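Local coordinates for glutathione peroxidase-like protein (PDB 2VUP), which probably reduces hydroperoxides with electrons from tryparedoxin, as a trypanosomal member of the glutathione peroxidase family, at residues Y54-K59 against V84-C89; T69-Y74 against F111-P116; F29-L34 against H129-Y134; G48-I53 against I157-V162. All blocks are in the same frame, centred on the assembly; numbering follows the deposited sequence.

Interaction 1: Y54-K59 against V84-C89; sequences YNVASK and VLAFPC
Val56 meets both Ala86 and Pro88 on the face of the sheet that also carries Tyr54. Its two methyls divide the work. Val56 CG1 rests on Ala86 CB at 3.7 Å. CG2 sits between the backbone N and the carbonyl carbon of Val56 (CG1 chi1 -65°), which brings it over the start of Pro88, 3.5 Å from Pro88 CA. Further back on this face the Tyr54 ring meets Val84 at an oblique angle, with Tyr54 CD2 3.8 Å from Val84 CG1. Asn55 and Phe87 point to the other face. The Phe87 ring swings away from 54-59, but its edge stays near Tyr54 O, in the ring plane.

The backbones run parallel and are bonded in register. Tyr54 N donates to Leu85 O. Phe87 N then gives Tyr54 O an almost straight bond of 2.8 Å (176° at the hydrogen). Val56 N donates to Phe87 O, and Cys89 N closes the series on Val56 O. The short strand segments cross at -38°, so the pair is strongly twisted.

This is the beta-alpha-beta unit of a thioredoxin fold. Strand 51-56 leads toward Cys60, the predicted active-site residue. Helix 63-77 covers the Tyr54 and Val56 face, while Leu131 of helix 130-138 packs on Phe87 from the other.

Interaction 2: T69-Y74 against F111-P116; sequences TATTLY and FKAEFP
Phe111 turns its CB toward Thr71, but the end of its ring leads away from 69-74 and meets the ring of Tyr67. Its carbonyl O remains near the Thr71 side chain, with Phe111 O 4.0 Å from Thr71 CG2. Lys112 follows with a positive phi of 61°, the first residue after helix 100-111 to leave helical angles. Next, Ala113 CB lies 3.9 Å from Thr71 OG1. That hydroxyl is hydrogen-bonded to Tyr67 O within its own helix, and its contact with the Ala113 methyl is van der Waals.

Glu114 lies at the exposed margin. Its CB approaches Tyr74 CE2 at 4.0 Å, while the rest of its side chain leads off, touching Lys78. Helix 63-77 is the crossover of the beta-alpha-beta unit of the thioredoxin fold, and 111-116 crosses its flank before joining the sheet edge.

Phe115 carries most of the contact. Phe115 CB stands over the centre of the Tyr74 ring, 3.7 Å from its centroid, as a CH-pi contact. The Phe115 ring then turns its edge toward the same face in an offset edge-to-face pair, planes at 88°. Tyr74 CG is anti to its backbone N (chi1 -180°), which swings the ring out under Phe115. At the far end Phe115 CZ reaches Ala70 CB at 3.8 Å, and Phe115 CE1 lies equally far from Thr71 OG1. Pro116 leads off to strand 83-88, where it shares a backbone hydrogen bond with Ala86.

Interaction 3: F29-L34 against H129-Y134; sequences FDFEVL and HPLYEY
Phe31 faces Leu131 where the chain, extended from Phe31 on, passes the first turn of helix 130-138. Their CA atoms are 5.8 Å apart. The passing segment has no regular secondary structure. His129 is the N-cap of the helix, and its ring serves the cap directly. His129 ND1 accepts from Leu131 N at 3.1 Å, with the donor almost exactly in the ring plane. His129 CG is anti to the backbone N (chi1 -161°), which carries the ring forward along the chain to that N-H. This bond helps to hold the ring as well as capping the helix.

The other edge of the imidazole looks to 29-34. Glu32 O lies near its plane, 3.1 Å from His129 NE2. Val33 CG1 meets the ring obliquely, 3.5 Å from His129 NE2. One water accepts from Leu34 N and, weakly, from His129 NE2.

Phe31 lies flat on the helix start. Leu131 CA stands over one face of its ring, 4.0 Å from the centroid. Pro130 CB packs at Phe31 CD1, and Leu131 CD1 at Phe31 CD2. The far end of the ring reaches the next turn, where Phe31 CZ is 3.5 Å from Tyr134 CB. The two aromatic rings meet obliquely, planes at 35°. Val33 CG1 also touches Leu131 CD2.

Val33 and the helix rest against the central sheet. Val33 packs on Phe87 of strand 83-88, and Tyr132 of the helix reaches Ile53 and Asn55 of strand 51-56.

Interaction 4: G48-I53 against I157-V162; sequences GSPLLI and IDRDGV
At the start of strand 51-56 the chain pairs with the end of antiparallel strand 154-157 and with the turn that follows. Leu51 and Ile157 form an antiparallel hydrogen-bonded pair. Ile157 N gives Leu51 O a bond of 2.8 Å, and Leu51 N returns one to Ile157 O. Their side chains share a face, with Leu51 CD1 3.8 Å from Ile157 CG2. Ile53 CD1 reaches Ile157 CG1 at 3.9 Å.

Beyond this pair the chain turns toward strand 163-167 of the thioredoxin-fold sheet through a type I beta turn, Asp158 to Gly161. Asp158 OD1 makes an Asx turn with Asp160 N. It also accepts from Val162 N, and the two donors come from opposite faces of the carboxylate plane.

Arg159 lies alongside Pro50. Pro50 CD stands 4.0 Å above the centre of the guanidinium plane. The arginine chain bends at chi3 (144°), which keeps Arg159 NE near Gly48 O for a weak bond of 3.1 Å. Gly48 N donates weakly to Arg159 O. Arg159 NH1 is held elsewhere, by Leu184 O of helix 173-185. A water lies 2.7 Å from both Ser49 O and Asp158 O.

Interaction 1 is the buried core, and the other three are partly buried around it. Interactions 1 and 4 use the two halves of strand 51-56. The first has a parallel partner on one side, the second an antiparallel partner on the other. Both rely on backbone hydrogen bonds, though interaction 4 adds arginine and turn chemistry near the surface. Interaction 2 depends on aromatic and aliphatic packing. Interaction 3 packs a phenylalanine on a helix start and adds a histidine cap and a water. These two lie on opposite sides of the chain's centre. Interaction 2 joins interaction 1 through Ala86 and Pro116. Interaction 3 meets it on the other face of the sheet.

Interaction 1: Y54-K59 against V84-C89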
loop_
_atom_site.group_PDB
_atom_site.type_symbol
_atom_site.label_atom_id
_atom_site.label_comp_id
_atom_site.label_asym_id
_atom_site.label_seq_id
_atom_site.Cartn_x
_atom_site.Cartn_y
_atom_site.Cartn_z
ATOM N N TYR A 54 0.089 0.082 0.960
ATOM C CA TYR A 54 0.790 1.065 1.802
ATOM C C TYR A 54 1.758 1.941 1.000
ATOM O O TYR A 54 2.390 1.482 0.033
ATOM C CB TYR A 54 1.621 0.353 2.876
ATOM C CG TYR A 54 0.860 -0.190 4.073
ATOM C CD1 TYR A 54 0.813 0.520 5.271
ATOM C CD2 TYR A 54 0.209 -1.424 4.013
ATOM C CE1 TYR A 54 0.118 0.029 6.383
ATOM C CE2 TYR A 54 -0.481 -1.934 5.121
ATOM C CZ TYR A 54 -0.524 -1.203 6.298
ATOM O OH TYR A 54 -1.210 -1.700 7.383
ATOM N N ASN A 55 1.884 3.199 1.409
ATOM C CA ASN A 55 3.109 3.940 1.143
ATOM C C ASN A 55 3.971 3.792 2.390
ATOM O O ASN A 55 3.472 3.928 3.514
ATOM C CB ASN A 55 2.870 5.416 0.761
ATOM C CG ASN A 55 2.118 6.209 1.836
ATOM O OD1 ASN A 55 0.924 6.009 2.053
ATOM N ND2 ASN A 55 2.817 7.138 2.483
ATOM N N VAL A 56 5.253 3.498 2.182
ATOM C CA VAL A 56 6.150 3.074 3.255
ATOM C C VAL A 56 7.408 3.944 3.381
ATOM O O VAL A 56 7.772 4.682 2.458
ATOM C CB VAL A 56 6.578 1.577 3.097
ATOM C CG1 VAL A 56 5.386 0.645 3.257
ATOM C CG2 VAL A 56 7.280 1.330 1.759
ATOM N N ALA A 57 8.054 3.841 4.541
ATOM C CA ALA A 57 9.336 4.483 4.814
ATOM C C ALA A 57 10.106 3.621 5.819
ATOM O O ALA A 57 9.499 2.921 6.632
ATOM C CB ALA A 57 9.131 5.911 5.354
ATOM N N SER A 58 11.436 3.662 5.756
ATOM C CA SER A 58 12.281 2.782 6.578
ATOM C C SER A 58 12.712 3.427 7.903
ATOM O O SER A 58 13.105 2.743 8.845
ATOM C CB SER A 58 13.521 2.347 5.788
ATOM O OG SER A 58 13.148 1.629 4.623
ATOM N N LYS A 59 12.633 4.749 7.952
ATOM C CA LYS A 59 13.132 5.528 9.073
ATOM C C LYS A 59 12.012 6.336 9.718
ATOM O O LYS A 59 12.231 7.467 10.145
ATOM C CB LYS A 59 14.225 6.478 8.585
ATOM C CG LYS A 59 15.553 5.829 8.238
ATOM C CD LYS A 59 16.345 6.807 7.390
ATOM C CE LYS A 59 17.768 7.024 7.896
ATOM N NZ LYS A 59 18.352 8.251 7.259
ATOM N N VAL A 84 -0.417 -7.522 0.032
ATOM C CA VAL A 84 -0.042 -6.170 0.428
ATOM C C VAL A 84 1.014 -5.657 -0.556
ATOM O O VAL A 84 2.000 -6.333 -0.822
ATOM C CB VAL A 84 0.547 -6.141 1.874
ATOM C CG1 VAL A 84 0.986 -4.731 2.266
ATOM C CG2 VAL A 84 -0.457 -6.698 2.891
ATOM N N LEU A 85 0.805 -4.461 -1.093
ATOM C CA LEU A 85 1.822 -3.813 -1.920
ATOM C C LEU A 85 2.386 -2.631 -1.158
ATOM O O LEU A 85 1.621 -1.852 -0.588
ATOM C CB LEU A 85 1.235 -3.344 -3.250
ATOM C CG LEU A 85 0.426 -4.368 -4.050
ATOM C CD1 LEU A 85 -0.151 -3.711 -5.275
ATOM C CD2 LEU A 85 1.278 -5.585 -4.418
ATOM N N ALA A 86 3.710 -2.502 -1.152
ATOM C CA ALA A 86 4.388 -1.402 -0.467
ATOM C C ALA A 86 5.106 -0.476 -1.440
ATOM O O ALA A 86 6.031 -0.888 -2.131
ATOM C CB ALA A 86 5.367 -1.931 0.572
ATOM N N PHE A 87 4.667 0.775 -1.471
ATOM C CA PHE A 87 5.269 1.812 -2.288
ATOM C C PHE A 87 6.127 2.700 -1.384
ATOM O O PHE A 87 5.590 3.458 -0.553
ATOM C CB PHE A 87 4.185 2.647 -2.978
ATOM C CG PHE A 87 3.464 1.928 -4.085
ATOM C CD1 PHE A 87 3.883 2.063 -5.405
ATOM C CD2 PHE A 87 2.355 1.126 -3.812
ATOM C CE1 PHE A 87 3.207 1.413 -6.452
ATOM C CE2 PHE A 87 1.676 0.454 -4.851
ATOM C CZ PHE A 87 2.107 0.597 -6.170
ATOM N N PRO A 88 7.462 2.598 -1.524
ATOM C CA PRO A 88 8.374 3.476 -0.776
ATOM C C PRO A 88 8.217 4.926 -1.223
ATOM O O PRO A 88 8.049 5.190 -2.418
ATOM C CB PRO A 88 9.770 2.945 -1.139
ATOM C CG PRO A 88 9.534 1.542 -1.710
ATOM C CD PRO A 88 8.197 1.670 -2.402
ATOM N N CYS A 89 8.241 5.854 -0.266
ATOM C CA CYS A 89 8.052 7.276 -0.563
ATOM C C CYS A 89 8.860 8.134 0.407
ATOM O O CYS A 89 8.831 7.900 1.620
ATOM C CB CYS A 89 6.565 7.647 -0.503
ATOM S SG CYS A 89 6.195 9.370 -0.872
#

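Interaction 2: T69-Y74 against F111-P116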
loop_
_atom_site.group_PDB
_atom_site.type_symbol
_atom_site.label_atom_id
_atom_site.label_comp_id
_atom_site.label_asym_id
_atom_site.label_seq_id
_atom_site.Cartn_x
_atom_site.Cartn_y
_atom_site.Cartn_z
ATOM N N THR A 69 2.053 -4.843 11.106
ATOM C CA THR A 69 0.651 -4.948 10.715
ATOM C C THR A 69 0.518 -5.490 9.288
ATOM O O THR A 69 -0.280 -6.406 9.039
ATOM C CB THR A 69 -0.078 -3.603 10.877
ATOM O OG1 THR A 69 -0.261 -3.330 12.274
ATOM C CG2 THR A 69 -1.438 -3.621 10.196
ATOM N N ALA A 70 1.306 -4.934 8.365
ATOM C CA ALA A 70 1.281 -5.347 6.955
ATOM C C ALA A 70 1.600 -6.834 6.787
ATOM O O ALA A 70 0.885 -7.550 6.088
ATOM C CB ALA A 70 2.234 -4.495 6.135
ATOM N N THR A 71 2.668 -7.280 7.444
ATOM C CA THR A 71 3.098 -8.687 7.462
ATOM C C THR A 71 2.039 -9.617 8.069
ATOM O O THR A 71 1.688 -10.640 7.477
ATOM C CB THR A 71 4.410 -8.834 8.267
ATOM O OG1 THR A 71 5.423 -8.009 7.683
ATOM C CG2 THR A 71 4.895 -10.277 8.298
ATOM N N THR A 72 1.547 -9.251 9.254
ATOM C CA THR A 72 0.532 -10.029 9.967
ATOM C C THR A 72 -0.711 -10.248 9.102
ATOM O O THR A 72 -1.220 -11.371 9.017
ATOM C CB THR A 72 0.161 -9.357 11.317
ATOM O OG1 THR A 72 1.269 -9.470 12.222
ATOM C CG2 THR A 72 -1.065 -9.999 11.947
ATOM N N LEU A 73 -1.180 -9.184 8.449
ATOM C CA LEU A 73 -2.330 -9.280 7.551
ATOM C C LEU A 73 -2.038 -10.101 6.295
ATOM O O LEU A 73 -2.913 -10.821 5.802
ATOM C CB LEU A 73 -2.833 -7.890 7.164
ATOM C CG LEU A 73 -3.549 -7.092 8.257
ATOM C CD1 LEU A 73 -3.625 -5.636 7.852
ATOM C CD2 LEU A 73 -4.942 -7.653 8.532
ATOM N N TYR A 74 -0.812 -9.981 5.784
ATOM C CA TYR A 74 -0.394 -10.691 4.580
ATOM C C TYR A 74 -0.327 -12.194 4.830
ATOM O O TYR A 74 -0.909 -12.971 4.074
ATOM C CB TYR A 74 0.947 -10.159 4.057
ATOM C CG TYR A 74 1.451 -10.843 2.801
ATOM C CD1 TYR A 74 0.686 -10.864 1.629
ATOM C CD2 TYR A 74 2.705 -11.459 2.780
ATOM C CE1 TYR A 74 1.154 -11.492 0.477
ATOM C CE2 TYR A 74 3.182 -12.081 1.635
ATOM C CZ TYR A 74 2.405 -12.101 0.490
ATOM O OH TYR A 74 2.884 -12.723 -0.645
ATOM N N PHE A 111 11.763 -7.543 9.223
ATOM C CA PHE A 111 10.342 -7.825 9.404
ATOM C C PHE A 111 9.867 -9.130 8.790
ATOM O O PHE A 111 8.764 -9.594 9.100
ATOM C CB PHE A 111 9.505 -6.640 8.909
ATOM C CG PHE A 111 9.891 -5.332 9.543
ATOM C CD1 PHE A 111 9.467 -5.018 10.833
ATOM C CD2 PHE A 111 10.697 -4.425 8.861
ATOM C CE1 PHE A 111 9.830 -3.818 11.429
ATOM C CE2 PHE A 111 11.068 -3.220 9.449
ATOM C CZ PHE A 111 10.633 -2.916 10.739
ATOM N N LYS A 112 10.705 -9.726 7.942
ATOM C CA LYS A 112 10.360 -10.952 7.213
ATOM C C LYS A 112 9.148 -10.736 6.308
ATOM O O LYS A 112 8.314 -11.632 6.128
ATOM C CB LYS A 112 10.141 -12.138 8.177
ATOM C CG LYS A 112 11.343 -13.073 8.340
ATOM C CD LYS A 112 12.586 -12.356 8.851
ATOM C CE LYS A 112 13.821 -13.238 8.731
ATOM N NZ LYS A 112 15.053 -12.415 8.555
ATOM N N ALA A 113 9.062 -9.531 5.750
ATOM C CA ALA A 113 7.993 -9.175 4.827
ATOM C C ALA A 113 8.260 -9.805 3.462
ATOM O O ALA A 113 9.303 -9.568 2.842
ATOM C CB ALA A 113 7.862 -7.661 4.720
ATOM N N GLU A 114 7.314 -10.621 3.018
ATOM C CA GLU A 114 7.465 -11.408 1.803
ATOM C C GLU A 114 6.586 -10.854 0.678
ATOM O O GLU A 114 6.636 -11.341 -0.456
ATOM C CB GLU A 114 7.117 -12.876 2.086
ATOM C CG GLU A 114 7.846 -13.465 3.301
ATOM C CD GLU A 114 7.281 -14.808 3.753
ATOM O OE1 GLU A 114 7.349 -15.106 4.965
ATOM O OE2 GLU A 114 6.769 -15.569 2.907
ATOM N N PHE A 115 5.789 -9.834 1.003
ATOM C CA PHE A 115 4.928 -9.179 0.027
ATOM C C PHE A 115 5.732 -8.286 -0.938
ATOM O O PHE A 115 6.863 -7.903 -0.633
ATOM C CB PHE A 115 3.784 -8.417 0.719
ATOM C CG PHE A 115 4.231 -7.472 1.807
ATOM C CD1 PHE A 115 4.073 -7.815 3.147
ATOM C CD2 PHE A 115 4.785 -6.228 1.493
ATOM C CE1 PHE A 115 4.473 -6.947 4.159
ATOM C CE2 PHE A 115 5.188 -5.350 2.495
ATOM C CZ PHE A 115 5.037 -5.711 3.832
ATOM N N PRO A 116 5.162 -7.979 -2.119
ATOM C CA PRO A 116 5.845 -7.159 -3.124
ATOM C C PRO A 116 6.177 -5.737 -2.670
ATOM O O PRO A 116 5.291 -5.008 -2.204
ATOM C CB PRO A 116 4.828 -7.103 -4.266
ATOM C CG PRO A 116 3.987 -8.311 -4.080
ATOM C CD PRO A 116 3.843 -8.422 -2.603
#

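Interaction 3: F29-L34 against H129-Y134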
loop_
_atom_site.group_PDB
_atom_site.type_symbol
_atom_site.label_atom_id
_atom_site.label_comp_id
_atom_site.label_asym_id
_atom_site.label_seq_id
_atom_site.Cartn_x
_atom_site.Cartn_y
_atom_site.Cartn_z
ATOM N N PHE A 29 -6.248 -1.442 -11.729
ATOM C CA PHE A 29 -5.655 -2.206 -12.826
ATOM C C PHE A 29 -5.545 -1.423 -14.134
ATOM O O PHE A 29 -4.988 -1.915 -15.111
ATOM C CB PHE A 29 -6.401 -3.532 -13.011
ATOM C CG PHE A 29 -6.570 -4.296 -11.729
ATOM C CD1 PHE A 29 -5.460 -4.833 -11.075
ATOM C CD2 PHE A 29 -7.826 -4.436 -11.149
ATOM C CE1 PHE A 29 -5.605 -5.524 -9.874
ATOM C CE2 PHE A 29 -7.982 -5.130 -9.953
ATOM C CZ PHE A 29 -6.869 -5.667 -9.311
ATOM N N ASP A 30 -6.054 -0.198 -14.135
ATOM C CA ASP A 30 -5.853 0.715 -15.252
ATOM C C ASP A 30 -4.518 1.473 -15.142
ATOM O O ASP A 30 -4.230 2.357 -15.945
ATOM C CB ASP A 30 -7.032 1.689 -15.356
ATOM C CG ASP A 30 -8.345 0.991 -15.722
ATOM O OD1 ASP A 30 -8.341 -0.231 -15.998
ATOM O OD2 ASP A 30 -9.388 1.671 -15.723
ATOM N N PHE A 31 -3.706 1.111 -14.152
ATOM C CA PHE A 31 -2.438 1.803 -13.895
ATOM C C PHE A 31 -1.223 0.884 -13.967
ATOM O O PHE A 31 -1.316 -0.312 -13.690
ATOM C CB PHE A 31 -2.491 2.553 -12.558
ATOM C CG PHE A 31 -3.583 3.573 -12.498
ATOM C CD1 PHE A 31 -3.396 4.838 -13.047
ATOM C CD2 PHE A 31 -4.816 3.260 -11.932
ATOM C CE1 PHE A 31 -4.414 5.783 -13.023
ATOM C CE2 PHE A 31 -5.843 4.202 -11.896
ATOM C CZ PHE A 31 -5.635 5.470 -12.447
ATOM N N GLU A 32 -0.091 1.464 -14.366
ATOM C CA GLU A 32 1.163 0.732 -14.520
ATOM C C GLU A 32 2.110 1.128 -13.403
ATOM O O GLU A 32 2.315 2.316 -13.154
ATOM C CB GLU A 32 1.837 1.080 -15.845
ATOM C CG GLU A 32 0.993 0.878 -17.090
ATOM C CD GLU A 32 1.595 1.607 -18.269
ATOM O OE1 GLU A 32 2.446 1.006 -18.948
ATOM O OE2 GLU A 32 1.256 2.794 -18.485
ATOM N N VAL A 33 2.688 0.136 -12.738
ATOM C CA VAL A 33 3.654 0.406 -11.678
ATOM C C VAL A 33 4.931 -0.397 -11.866
ATOM O O VAL A 33 4.913 -1.497 -12.419
ATOM C CB VAL A 33 3.070 0.164 -10.249
ATOM C CG1 VAL A 33 1.949 1.167 -9.944
ATOM C CG2 VAL A 33 2.579 -1.267 -10.091
ATOM N N LEU A 34 6.035 0.177 -11.407
ATOM C CA LEU A 34 7.324 -0.488 -11.402
ATOM C C LEU A 34 7.572 -1.129 -10.049
ATOM O O LEU A 34 7.287 -0.531 -9.011
ATOM C CB LEU A 34 8.441 0.519 -11.676
ATOM C CG LEU A 34 8.578 1.182 -13.042
ATOM C CD1 LEU A 34 9.719 2.202 -12.987
ATOM C CD2 LEU A 34 8.820 0.152 -14.154
ATOM N N HIS A 129 2.254 9.626 -8.438
ATOM C CA HIS A 129 1.895 8.515 -9.309
ATOM C C HIS A 129 0.399 8.590 -9.638
ATOM O O HIS A 129 -0.412 8.890 -8.756
ATOM C CB HIS A 129 2.249 7.185 -8.640
ATOM C CG HIS A 129 2.337 6.032 -9.587
ATOM N ND1 HIS A 129 1.233 5.495 -10.212
ATOM C CD2 HIS A 129 3.399 5.305 -10.012
ATOM C CE1 HIS A 129 1.611 4.496 -10.989
ATOM N NE2 HIS A 129 2.920 4.354 -10.879
ATOM N N PRO A 130 0.035 8.371 -10.921
ATOM C CA PRO A 130 -1.375 8.351 -11.335
ATOM C C PRO A 130 -2.252 7.425 -10.481
ATOM O O PRO A 130 -3.381 7.788 -10.151
ATOM C CB PRO A 130 -1.305 7.848 -12.777
ATOM C CG PRO A 130 0.022 8.299 -13.259
ATOM C CD PRO A 130 0.943 8.179 -12.072
ATOM N N LEU A 131 -1.733 6.248 -10.127
ATOM C CA LEU A 131 -2.455 5.315 -9.257
ATOM C C LEU A 131 -2.807 5.931 -7.893
ATOM O O LEU A 131 -3.909 5.722 -7.376
ATOM C CB LEU A 131 -1.664 4.018 -9.063
ATOM C CG LEU A 131 -2.200 3.058 -7.991
ATOM C CD1 LEU A 131 -3.496 2.355 -8.445
ATOM C CD2 LEU A 131 -1.158 2.059 -7.586
ATOM N N TYR A 132 -1.876 6.685 -7.312
ATOM C CA TYR A 132 -2.170 7.364 -6.051
ATOM C C TYR A 132 -3.199 8.480 -6.195
ATOM O O TYR A 132 -4.076 8.624 -5.347
ATOM C CB TYR A 132 -0.892 7.826 -5.329
ATOM C CG TYR A 132 -0.469 6.804 -4.295
ATOM C CD1 TYR A 132 -0.897 6.908 -2.971
ATOM C CD2 TYR A 132 0.314 5.711 -4.650
ATOM C CE1 TYR A 132 -0.541 5.958 -2.025
ATOM C CE2 TYR A 132 0.675 4.743 -3.706
ATOM C CZ TYR A 132 0.245 4.876 -2.396
ATOM O OH TYR A 132 0.604 3.926 -1.465
ATOM N N GLU A 133 -3.118 9.246 -7.278
ATOM C CA GLU A 133 -4.119 10.278 -7.515
ATOM C C GLU A 133 -5.532 9.690 -7.602
ATOM O O GLU A 133 -6.487 10.275 -7.084
ATOM C CB GLU A 133 -3.771 11.122 -8.741
ATOM C CG GLU A 133 -2.503 11.967 -8.570
ATOM C CD GLU A 133 -2.541 12.875 -7.342
ATOM O OE1 GLU A 133 -2.771 14.085 -7.505
ATOM O OE2 GLU A 133 -2.339 12.385 -6.209
ATOM N N TYR A 134 -5.645 8.519 -8.220
ATOM C CA TYR A 134 -6.913 7.789 -8.301
ATOM C C TYR A 134 -7.413 7.279 -6.930
ATOM O O TYR A 134 -8.583 7.461 -6.587
ATOM C CB TYR A 134 -6.806 6.643 -9.319
ATOM C CG TYR A 134 -7.929 5.638 -9.214
ATOM C CD1 TYR A 134 -9.204 5.913 -9.730
ATOM C CD2 TYR A 134 -7.726 4.420 -8.579
ATOM C CE1 TYR A 134 -10.240 4.983 -9.603
ATOM C CE2 TYR A 134 -8.744 3.500 -8.456
ATOM C CZ TYR A 134 -9.994 3.782 -8.963
ATOM O OH TYR A 134 -10.980 2.836 -8.822
HETATM O O HOH W 1 5.648 2.801 -10.476
#

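Interaction 4: G48-I53 against I157-V162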
loop_
_atom_site.group_PDB
_atom_site.type_symbol
_atom_site.label_atom_id
_atom_site.label_comp_id
_atom_site.label_asym_id
_atom_site.label_seq_id
_atom_site.Cartn_x
_atom_site.Cartn_y
_atom_site.Cartn_z
ATOM N N GLY A 48 -9.556 -9.790 -8.748
ATOM C CA GLY A 48 -10.464 -10.847 -8.310
ATOM C C GLY A 48 -10.480 -11.035 -6.807
ATOM O O GLY A 48 -11.381 -11.685 -6.274
ATOM N N SER A 49 -9.476 -10.485 -6.125
ATOM C CA SER A 49 -9.410 -10.521 -4.660
ATOM C C SER A 49 -8.899 -9.198 -4.069
ATOM O O SER A 49 -8.232 -8.426 -4.769
ATOM C CB SER A 49 -8.582 -11.716 -4.159
ATOM O OG SER A 49 -7.595 -12.101 -5.089
ATOM N N PRO A 50 -9.239 -8.916 -2.790
ATOM C CA PRO A 50 -8.838 -7.654 -2.161
ATOM C C PRO A 50 -7.341 -7.509 -1.879
ATOM O O PRO A 50 -6.636 -8.507 -1.706
ATOM C CB PRO A 50 -9.638 -7.644 -0.850
ATOM C CG PRO A 50 -9.908 -9.056 -0.553
ATOM C CD PRO A 50 -10.058 -9.739 -1.880
ATOM N N LEU A 51 -6.882 -6.259 -1.842
ATOM C CA LEU A 51 -5.486 -5.916 -1.533
ATOM C C LEU A 51 -5.429 -4.766 -0.528
ATOM O O LEU A 51 -6.379 -3.980 -0.416
ATOM C CB LEU A 51 -4.728 -5.436 -2.785
ATOM C CG LEU A 51 -4.768 -6.028 -4.190
ATOM C CD1 LEU A 51 -6.091 -5.764 -4.887
ATOM C CD2 LEU A 51 -3.606 -5.416 -5.002
ATOM N N LEU A 52 -4.296 -4.655 0.163
ATOM C CA LEU A 52 -3.990 -3.482 0.971
ATOM C C LEU A 52 -2.702 -2.818 0.474
ATOM O O LEU A 52 -1.646 -3.440 0.441
ATOM C CB LEU A 52 -3.896 -3.850 2.458
ATOM C CG LEU A 52 -3.762 -2.741 3.513
ATOM C CD1 LEU A 52 -5.012 -1.878 3.603
ATOM C CD2 LEU A 52 -3.454 -3.370 4.863
ATOM N N ILE A 53 -2.803 -1.556 0.069
ATOM C CA ILE A 53 -1.648 -0.832 -0.473
ATOM C C ILE A 53 -1.143 0.256 0.479
ATOM O O ILE A 53 -1.858 1.216 0.757
ATOM C CB ILE A 53 -1.955 -0.218 -1.871
ATOM C CG1 ILE A 53 -2.427 -1.316 -2.840
ATOM C CG2 ILE A 53 -0.723 0.531 -2.394
ATOM C CD1 ILE A 53 -2.994 -0.811 -4.163
ATOM N N ILE A 157 -8.500 -2.281 -1.072
ATOM C CA ILE A 157 -8.971 -2.422 -2.442
ATOM C C ILE A 157 -9.870 -3.651 -2.508
ATOM O O ILE A 157 -9.551 -4.679 -1.908
ATOM C CB ILE A 157 -7.768 -2.617 -3.431
ATOM C CG1 ILE A 157 -6.633 -1.601 -3.171
ATOM C CG2 ILE A 157 -8.234 -2.589 -4.883
ATOM C CD1 ILE A 157 -7.001 -0.121 -3.345
ATOM N N ASP A 158 -10.989 -3.551 -3.225
ATOM C CA ASP A 158 -11.896 -4.700 -3.355
ATOM C C ASP A 158 -11.571 -5.618 -4.552
ATOM O O ASP A 158 -10.576 -5.406 -5.261
ATOM C CB ASP A 158 -13.370 -4.259 -3.344
ATOM C CG ASP A 158 -13.787 -3.536 -4.605
ATOM O OD1 ASP A 158 -13.079 -3.617 -5.636
ATOM O OD2 ASP A 158 -14.853 -2.887 -4.568
ATOM N N ARG A 159 -12.416 -6.630 -4.759
ATOM C CA ARG A 159 -12.210 -7.659 -5.788
ATOM C C ARG A 159 -12.284 -7.154 -7.230
ATOM O O ARG A 159 -11.795 -7.813 -8.150
ATOM C CB ARG A 159 -13.202 -8.809 -5.585
ATOM C CG ARG A 159 -12.917 -9.644 -4.344
ATOM C CD ARG A 159 -13.782 -10.891 -4.271
ATOM N NE ARG A 159 -13.034 -12.012 -3.707
ATOM C CZ ARG A 159 -13.030 -12.342 -2.423
ATOM N NH1 ARG A 159 -13.749 -11.647 -1.561
ATOM N NH2 ARG A 159 -12.310 -13.372 -2.000
ATOM N N ASP A 160 -12.906 -5.998 -7.429
ATOM C CA ASP A 160 -12.941 -5.359 -8.734
ATOM C C ASP A 160 -11.793 -4.361 -8.915
ATOM O O ASP A 160 -11.728 -3.672 -9.936
ATOM C CB ASP A 160 -14.278 -4.647 -8.945
ATOM C CG ASP A 160 -15.463 -5.606 -8.965
ATOM O OD1 ASP A 160 -15.272 -6.810 -9.255
ATOM O OD2 ASP A 160 -16.590 -5.146 -8.683
ATOM N N GLY A 161 -10.906 -4.280 -7.922
ATOM C CA GLY A 161 -9.781 -3.339 -7.946
ATOM C C GLY A 161 -10.163 -1.900 -7.641
ATOM O O GLY A 161 -9.480 -0.972 -8.065
ATOM N N VAL A 162 -11.252 -1.730 -6.889
ATOM C CA VAL A 162 -11.778 -0.419 -6.501
ATOM C C VAL A 162 -11.452 -0.157 -5.021
ATOM O O VAL A 162 -11.756 -0.996 -4.168
ATOM C CB VAL A 162 -13.313 -0.353 -6.720
ATOM C CG1 VAL A 162 -13.891 0.967 -6.232
ATOM C CG2 VAL A 162 -13.669 -0.586 -8.194
HETATM O O HOH W 2 -8.934 -6.913 -6.863
#